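Local atomic coordinates of genome packaging NTPase B204 (Sulfolobus turreted icosahedral virus 2, PDB entry 4KFU), a protein that probably hydrolyses nucleoside triphosphates, as a P-loop ATPase of the FtsK-HerA superfamily, to power packaging of the viral DNA into the capsid. Residues K17-L20 with I21-F25; S46-E49 with Y50-F53; N56-S59 with L60-V64. All coordinates share one frame; numbering follows the deposited sequence.

Contact 1: residues K17-L20 with I21-F25. With MG (magnesium ion), chain K; ACP (phosphomethylphosphonic acid adenylate ester), chain E.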
loop_
_atom_site.group_PDB
_atom_site.type_symbol
_atom_site.label_atom_id
_atom_site.label_comp_id
_atom_site.label_asym_id
_atom_site.label_seq_id
_atom_site.Cartn_x
_atom_site.Cartn_y
_atom_site.Cartn_z
ATOM N N LYS A 17 -4.363 -10.106 -1.934
ATOM C CA LYS A 17 -3.543 -8.969 -1.492
ATOM C C LYS A 17 -4.075 -8.270 -0.225
ATOM O O LYS A 17 -3.295 -7.904 0.651
ATOM C CB LYS A 17 -3.332 -7.951 -2.626
ATOM C CG LYS A 17 -4.584 -7.194 -3.049
ATOM C CD LYS A 17 -4.332 -6.383 -4.310
ATOM C CE LYS A 17 -5.622 -5.773 -4.863
ATOM N NZ LYS A 17 -6.500 -6.831 -5.475
ATOM N N SER A 18 -5.391 -8.084 -0.130
ATOM C CA SER A 18 -5.969 -7.472 1.071
ATOM C C SER A 18 -5.880 -8.434 2.241
ATOM O O SER A 18 -5.735 -8.015 3.388
ATOM C CB SER A 18 -7.421 -7.067 0.844
ATOM O OG SER A 18 -7.493 -5.889 0.078
ATOM N N TYR A 19 -5.968 -9.724 1.938
ATOM C CA TYR A 19 -5.821 -10.767 2.952
ATOM C C TYR A 19 -4.430 -10.679 3.562
ATOM O O TYR A 19 -4.256 -10.813 4.771
ATOM C CB TYR A 19 -6.035 -12.136 2.315
ATOM C CG TYR A 19 -6.256 -13.278 3.290
ATOM C CD1 TYR A 19 -7.535 -13.588 3.750
ATOM C CD2 TYR A 19 -5.192 -14.054 3.737
ATOM C CE1 TYR A 19 -7.748 -14.640 4.637
ATOM C CE2 TYR A 19 -5.392 -15.101 4.622
ATOM C CZ TYR A 19 -6.673 -15.389 5.067
ATOM O OH TYR A 19 -6.868 -16.426 5.941
ATOM N N LEU A 20 -3.435 -10.463 2.706
ATOM C CA LEU A 20 -2.063 -10.210 3.143
ATOM C C LEU A 20 -1.975 -9.006 4.099
ATOM O O LEU A 20 -1.283 -9.046 5.120
ATOM C CB LEU A 20 -1.178 -9.967 1.913
ATOM C CG LEU A 20 0.308 -10.296 2.023
ATOM C CD1 LEU A 20 0.506 -11.719 2.505
ATOM C CD2 LEU A 20 0.990 -10.091 0.664
ATOM N N ILE A 21 -2.657 -7.923 3.745
ATOM C CA ILE A 21 -2.672 -6.737 4.594
ATOM C C ILE A 21 -3.314 -7.060 5.942
ATOM O O ILE A 21 -2.755 -6.727 6.999
ATOM C CB ILE A 21 -3.412 -5.567 3.915
ATOM C CG1 ILE A 21 -2.585 -5.048 2.731
ATOM C CG2 ILE A 21 -3.664 -4.438 4.899
ATOM C CD1 ILE A 21 -3.275 -3.977 1.904
ATOM N N LYS A 22 -4.467 -7.732 5.902
ATOM C CA LYS A 22 -5.254 -7.984 7.116
ATOM C C LYS A 22 -4.635 -9.026 8.033
ATOM O O LYS A 22 -4.765 -8.933 9.252
ATOM C CB LYS A 22 -6.680 -8.418 6.755
ATOM C CG LYS A 22 -7.507 -7.357 6.030
ATOM C CD LYS A 22 -8.717 -7.995 5.343
ATOM C CE LYS A 22 -9.424 -7.009 4.416
ATOM N NZ LYS A 22 -10.568 -7.639 3.689
ATOM N N HIS A 23 -3.968 -10.024 7.459
ATOM C CA HIS A 23 -3.520 -11.168 8.256
ATOM C C HIS A 23 -2.011 -11.358 8.282
ATOM O O HIS A 23 -1.517 -12.312 8.869
ATOM C CB HIS A 23 -4.208 -12.451 7.799
ATOM C CG HIS A 23 -5.693 -12.425 7.971
ATOM N ND1 HIS A 23 -6.567 -12.518 6.910
ATOM C CD2 HIS A 23 -6.459 -12.314 9.083
ATOM C CE1 HIS A 23 -7.811 -12.475 7.361
ATOM N NE2 HIS A 23 -7.771 -12.345 8.674
ATOM N N TYR A 24 -1.275 -10.462 7.637
ATOM C CA TYR A 24 0.162 -10.451 7.847
ATOM C C TYR A 24 0.666 -9.085 8.296
ATOM O O TYR A 24 1.181 -8.946 9.407
ATOM C CB TYR A 24 0.947 -10.911 6.621
ATOM C CG TYR A 24 2.422 -10.742 6.870
ATOM C CD1 TYR A 24 3.091 -11.581 7.749
ATOM C CD2 TYR A 24 3.135 -9.718 6.270
ATOM C CE1 TYR A 24 4.436 -11.422 8.004
ATOM C CE2 TYR A 24 4.483 -9.547 6.523
ATOM C CZ TYR A 24 5.127 -10.405 7.389
ATOM O OH TYR A 24 6.468 -10.244 7.641
ATOM N N PHE A 25 0.536 -8.083 7.427
ATOM C CA PHE A 25 1.059 -6.751 7.739
ATOM C C PHE A 25 0.475 -6.124 9.011
ATOM O O PHE A 25 1.224 -5.756 9.907
ATOM C CB PHE A 25 0.919 -5.812 6.538
ATOM C CG PHE A 25 1.852 -6.154 5.395
ATOM C CD1 PHE A 25 3.214 -5.893 5.495
ATOM C CD2 PHE A 25 1.369 -6.747 4.229
ATOM C CE1 PHE A 25 4.095 -6.214 4.448
ATOM C CE2 PHE A 25 2.238 -7.061 3.166
ATOM C CZ PHE A 25 3.599 -6.800 3.279
HETATM MG MG MG K . -8.897 -6.049 -1.557
HETATM P PG ACP E . -10.939 -7.123 -3.657
HETATM O O1G ACP E . -10.666 -6.701 -5.180
HETATM O O2G ACP E . -10.184 -6.070 -2.710
HETATM O O3G ACP E . -12.400 -7.121 -3.387
HETATM P PB ACP E . -8.535 -8.838 -3.021
HETATM O O1B ACP E . -8.087 -7.721 -1.957
HETATM O O2B ACP E . -7.781 -8.730 -4.283
HETATM C C3B ACP E . -10.314 -8.799 -3.371
HETATM P PA ACP E . -8.544 -10.630 -0.822
HETATM O O1A ACP E . -9.749 -9.830 -0.385
HETATM O O2A ACP E . -7.224 -10.508 -0.089
HETATM O O3A ACP E . -8.224 -10.292 -2.372
HETATM O "O5'" ACP E . -8.914 -12.195 -0.787
HETATM C "C5'" ACP E . -10.055 -12.762 -1.426
HETATM C "C4'" ACP E . -10.351 -14.111 -0.759
HETATM O "O4'" ACP E . -9.320 -15.087 -0.962
HETATM C "C3'" ACP E . -10.500 -13.960 0.747
HETATM O "O3'" ACP E . -11.888 -13.996 1.103
HETATM C "C2'" ACP E . -9.814 -15.161 1.354
HETATM O "O2'" ACP E . -10.846 -15.993 1.871
HETATM C "C1'" ACP E . -9.098 -15.875 0.217
HETATM N N9 ACP E . -7.652 -15.895 0.559
HETATM C C8 ACP E . -6.767 -14.917 0.283
HETATM N N7 ACP E . -5.522 -15.239 0.731
HETATM C C5 ACP E . -5.605 -16.444 1.321
HETATM C C6 ACP E . -4.665 -17.367 1.999
HETATM N N6 ACP E . -3.357 -17.069 2.164
HETATM N N1 ACP E . -5.167 -18.530 2.471
HETATM C C2 ACP E . -6.469 -18.852 2.328
HETATM N N3 ACP E . -7.375 -18.065 1.720
HETATM C C4 ACP E . -7.010 -16.867 1.203
HETATM O O HOH W 1 -7.669 -4.601 -2.425
HETATM O O HOH W 2 -9.787 -4.261 -0.920
HETATM O O HOH W 3 -10.248 -7.062 -0.342
#

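Contact 2: residues S46-E49 with Y50-F53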
loop_
_atom_site.group_PDB
_atom_site.type_symbol
_atom_site.label_atom_id
_atom_site.label_comp_id
_atom_site.label_asym_id
_atom_site.label_seq_id
_atom_site.Cartn_x
_atom_site.Cartn_y
_atom_site.Cartn_z
ATOM N N SER A 46 -22.681 -2.844 6.201
ATOM C CA SER A 46 -22.416 -1.854 7.236
ATOM C C SER A 46 -20.926 -1.506 7.162
ATOM O O SER A 46 -20.100 -2.365 6.845
ATOM C CB SER A 46 -22.792 -2.397 8.620
ATOM O OG SER A 46 -22.153 -1.671 9.658
ATOM N N GLY A 47 -20.594 -0.240 7.402
ATOM C CA GLY A 47 -19.209 0.196 7.457
ATOM C C GLY A 47 -18.392 -0.059 6.198
ATOM O O GLY A 47 -18.933 -0.388 5.141
ATOM N N SER A 48 -17.074 0.084 6.318
ATOM C CA SER A 48 -16.178 -0.118 5.186
ATOM C C SER A 48 -15.316 -1.354 5.408
ATOM O O SER A 48 -15.308 -1.928 6.502
ATOM C CB SER A 48 -15.311 1.119 4.957
ATOM O OG SER A 48 -14.470 1.360 6.069
ATOM N N GLU A 49 -14.584 -1.755 4.372
ATOM C CA GLU A 49 -13.874 -3.035 4.403
ATOM C C GLU A 49 -12.999 -3.202 5.642
ATOM O O GLU A 49 -12.960 -4.275 6.251
ATOM C CB GLU A 49 -13.030 -3.228 3.142
ATOM C CG GLU A 49 -12.101 -4.441 3.247
ATOM C CD GLU A 49 -11.473 -4.831 1.921
ATOM O OE1 GLU A 49 -11.423 -3.977 0.999
ATOM O OE2 GLU A 49 -11.024 -5.996 1.806
ATOM N N TYR A 50 -12.329 -2.131 6.046
ATOM C CA TYR A 50 -11.389 -2.235 7.163
ATOM C C TYR A 50 -11.935 -1.715 8.505
ATOM O O TYR A 50 -11.160 -1.534 9.449
ATOM C CB TYR A 50 -10.086 -1.503 6.813
ATOM C CG TYR A 50 -9.227 -2.231 5.793
ATOM C CD1 TYR A 50 -8.239 -3.129 6.195
ATOM C CD2 TYR A 50 -9.398 -2.012 4.433
ATOM C CE1 TYR A 50 -7.434 -3.800 5.251
ATOM C CE2 TYR A 50 -8.603 -2.676 3.486
ATOM C CZ TYR A 50 -7.625 -3.561 3.906
ATOM O OH TYR A 50 -6.847 -4.218 2.963
ATOM N N SER A 51 -13.250 -1.502 8.595
ATOM C CA SER A 51 -13.873 -0.966 9.821
ATOM C C SER A 51 -13.454 -1.666 11.115
ATOM O O SER A 51 -13.300 -1.033 12.151
ATOM C CB SER A 51 -15.405 -0.971 9.708
ATOM O OG SER A 51 -15.850 0.089 8.886
ATOM N N LYS A 52 -13.245 -2.973 11.054
ATOM C CA LYS A 52 -12.880 -3.718 12.249
ATOM C C LYS A 52 -11.439 -3.484 12.715
ATOM O O LYS A 52 -11.066 -3.878 13.825
ATOM C CB LYS A 52 -13.113 -5.220 12.016
ATOM N N PHE A 53 -10.628 -2.840 11.880
ATOM C CA PHE A 53 -9.189 -2.759 12.140
ATOM C C PHE A 53 -8.688 -1.494 12.842
ATOM O O PHE A 53 -7.479 -1.334 13.041
ATOM C CB PHE A 53 -8.407 -2.986 10.843
ATOM C CG PHE A 53 -8.533 -4.381 10.321
ATOM C CD1 PHE A 53 -7.665 -5.369 10.744
ATOM C CD2 PHE A 53 -9.549 -4.713 9.438
ATOM C CE1 PHE A 53 -7.783 -6.671 10.274
ATOM C CE2 PHE A 53 -9.688 -6.019 8.965
ATOM C CZ PHE A 53 -8.800 -6.997 9.385
HETATM O O HOH W 4 -14.060 -4.860 8.655
#

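Contact 3: residues N56-S59 with L60-V64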
loop_
_atom_site.group_PDB
_atom_site.type_symbol
_atom_site.label_atom_id
_atom_site.label_comp_id
_atom_site.label_asym_id
_atom_site.label_seq_id
_atom_site.Cartn_x
_atom_site.Cartn_y
_atom_site.Cartn_z
ATOM N N ASN A 56 -12.928 4.279 13.535
ATOM C CA ASN A 56 -13.539 4.844 12.332
ATOM C C ASN A 56 -13.650 6.369 12.436
ATOM O O ASN A 56 -14.612 6.899 13.012
ATOM C CB ASN A 56 -14.917 4.230 12.088
ATOM C CG ASN A 56 -14.849 2.775 11.624
ATOM O OD1 ASN A 56 -15.611 2.364 10.744
ATOM N ND2 ASN A 56 -13.944 1.996 12.209
ATOM N N ALA A 57 -12.667 7.062 11.863
ATOM C CA ALA A 57 -12.527 8.509 11.999
ATOM C C ALA A 57 -13.568 9.299 11.211
ATOM O O ALA A 57 -13.932 8.925 10.091
ATOM C CB ALA A 57 -11.127 8.933 11.584
ATOM N N THR A 58 -14.032 10.403 11.802
ATOM C CA THR A 58 -15.005 11.283 11.150
ATOM C C THR A 58 -14.513 12.733 11.126
ATOM O O THR A 58 -15.228 13.634 10.675
ATOM C CB THR A 58 -16.387 11.230 11.846
ATOM O OG1 THR A 58 -16.239 11.587 13.224
ATOM C CG2 THR A 58 -16.994 9.819 11.754
ATOM N N SER A 59 -13.299 12.948 11.629
ATOM C CA SER A 59 -12.660 14.259 11.581
ATOM C C SER A 59 -11.145 14.121 11.388
ATOM O O SER A 59 -10.579 13.043 11.575
ATOM C CB SER A 59 -12.955 15.057 12.855
ATOM O OG SER A 59 -12.131 14.627 13.926
ATOM N N LEU A 60 -10.493 15.217 11.016
ATOM C CA LEU A 60 -9.041 15.231 10.879
ATOM C C LEU A 60 -8.386 15.005 12.225
ATOM O O LEU A 60 -7.281 14.460 12.320
ATOM C CB LEU A 60 -8.582 16.587 10.353
ATOM C CG LEU A 60 -8.645 16.810 8.853
ATOM C CD1 LEU A 60 -8.353 18.276 8.559
ATOM C CD2 LEU A 60 -7.634 15.908 8.196
ATOM N N SER A 61 -9.063 15.468 13.267
ATOM C CA SER A 61 -8.548 15.348 14.624
ATOM C C SER A 61 -8.408 13.889 15.016
ATOM O O SER A 61 -7.412 13.498 15.631
ATOM C CB SER A 61 -9.480 16.062 15.610
ATOM O OG SER A 61 -9.079 15.791 16.944
ATOM N N ASP A 62 -9.417 13.091 14.670
ATOM C CA ASP A 62 -9.369 11.649 14.917
ATOM C C ASP A 62 -8.158 11.003 14.247
ATOM O O ASP A 62 -7.531 10.108 14.815
ATOM C CB ASP A 62 -10.646 10.969 14.412
ATOM C CG ASP A 62 -11.874 11.332 15.223
ATOM O OD1 ASP A 62 -11.725 11.985 16.282
ATOM O OD2 ASP A 62 -12.992 10.958 14.789
ATOM N N ILE A 63 -7.824 11.454 13.042
ATOM C CA ILE A 63 -6.701 10.859 12.314
ATOM C C ILE A 63 -5.407 11.066 13.088
ATOM O O ILE A 63 -4.602 10.150 13.221
ATOM C CB ILE A 63 -6.565 11.439 10.896
ATOM C CG1 ILE A 63 -7.865 11.227 10.122
ATOM C CG2 ILE A 63 -5.402 10.795 10.151
ATOM C CD1 ILE A 63 -7.814 11.760 8.702
ATOM N N VAL A 64 -5.222 12.264 13.632
ATOM C CA VAL A 64 -4.023 12.554 14.415
ATOM C C VAL A 64 -4.007 11.860 15.791
ATOM O O VAL A 64 -2.968 11.357 16.221
ATOM C CB VAL A 64 -3.833 14.093 14.609
ATOM C CG1 VAL A 64 -2.539 14.391 15.364
ATOM C CG2 VAL A 64 -3.837 14.800 13.268
HETATM O O HOH W 5 -15.365 10.715 16.134
HETATM O O HOH W 6 -13.665 13.881 16.427
#

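Contact 1: residues K17-L20 with I21-F25
K17-L20 and I21-F25 are consecutive turns of the helix 17-31, joined by i to i+4 backbone bonds from I21, K22, H23 and Y24, until L20 O also takes F25 N at 3.1 Å in a wider pi-type turn. One turn apart, Y19 and H23 form an edge-to-face pair with planes at 57°: H23 ND1 sits over the centre of the tyrosine ring, 3.3 Å from Y19 CE1. The opposite face of that ring meets the adenine of the bound ACP, offset toward the rim, so a flat aromatic suits a place filled from both sides. CG anti to the backbone N (chi1 -165°) turns the ring between these two partners. The residues ahead of it belong to the P-loop (Walker A), whose helix start faces the phosphates. K17 NZ reaches ACP O2B at 2.6 Å through a chain bent at its last torsion. S18 OG coordinates the magnesium ion at 2.2 Å, beside two phosphate oxygens and three waters. G11 O and Q138 OE1 also bind the K17 ammonium, and D103 the S18 hydroxyl. The amide of Y19 donates to ACP O2A. On the buried side, L20 CG meets F25 CE2 at 3.9 Å, and both side chains pack on I155 of the strand 153-156. The aliphatic chain of K22 passes S18 O, with CG 3.2 Å from it, before its ammonium goes on to E49.

Contact 2: residues S46-E49 with Y50-F53
E49 lies alongside the ring of Y50, both side chains pointing the same way, with E49 CG 3.8 Å from Y50 CD2 and the carboxylate turned 33° from the ring plane. The extended glutamate, its CG anti to the backbone N (chi1 171°), carries its acid out to a salt bridge with K22, while Y50 makes a cation-pi contact with the same lysine and its OH is hydrogen-bonded to D103. A long acid and a long phenol thus reach helix 17-31 together. The backbone beside them folds tightly: S51 N donates to S48 O at 3.0 Å, a nearly straight bond that arrives from above the carbonyl plane. S51 OG accepts from S48 N at 2.8 Å, so S51 is tied to both the N-H and the C=O of S48; the hydroxyl is also bonded to N56. G47 has a positive phi, which by itself favours glycine, and its CA lies 3.7 Å from S51 OG. S48 OG is bonded to D40. The arrangement is a type I beta turn from S48 to S51, set in the loop between strands 35-40 and 55-56, with the E49 side chain about 4 Å from the magnesium ion at nearest atoms.

Contact 3: residues N56-S59 with L60-V64
From N56, in the short strand 55-56, the chain runs through A57-S59 into the first turn of the helix 60-65, folding back so that the CA atoms of A57 and D62 come within 5.3 Å. S59 stands at the N-cap: its OG, held between the backbone N and the carbonyl carbon (chi1 79°), accepts D62 N at 3.2 Å. The D62 carboxylate points back over the loop, and OD2 receives T58 N at 3.2 Å almost in line (175°), on the anti side and somewhat out of the carboxylate plane. The S59 hydroxyl caps the helix, while the D62 acid takes the amide of T58, one residue before the N-cap. Two waters extend the pairing, one between T58 OG1 and D62 OD2, the other between S59 OG and D62 OD1. On the inner side A57 CB touches D62 CB at 3.5 Å and I63 CG1 at 4.2 Å. The slim methyl allows this close approach, and I63, the buried residue here, goes on to meet V71 and A87. At the helix start, where amides have no carbonyl of a preceding turn to bind, serine supplies an acceptor, and the negative charge of D62 should interact favourably with the helix dipole.

In the fold
Contact 1 is the most interior of the three, its helix lying against strands of the central sheet with its start at the nucleotide; contact 3 is a surface contact, its centre about 20 Å from that of the chain, at the end of the sheet where strand 55-56 is outermost. Contact 2 lies between them and touches both, through the K22-E49 salt bridge to contact 1 and the S51-N56 hydrogen bond to contact 3, whereas contacts 1 and 3 stay about 13 Å apart at their nearest atoms. The chemistry shifts accordingly: phosphate and metal binding with an edge-to-face aromatic pair in 17-25, a type I turn closed through serine in 46-53, and water-bridged helix capping in 56-64.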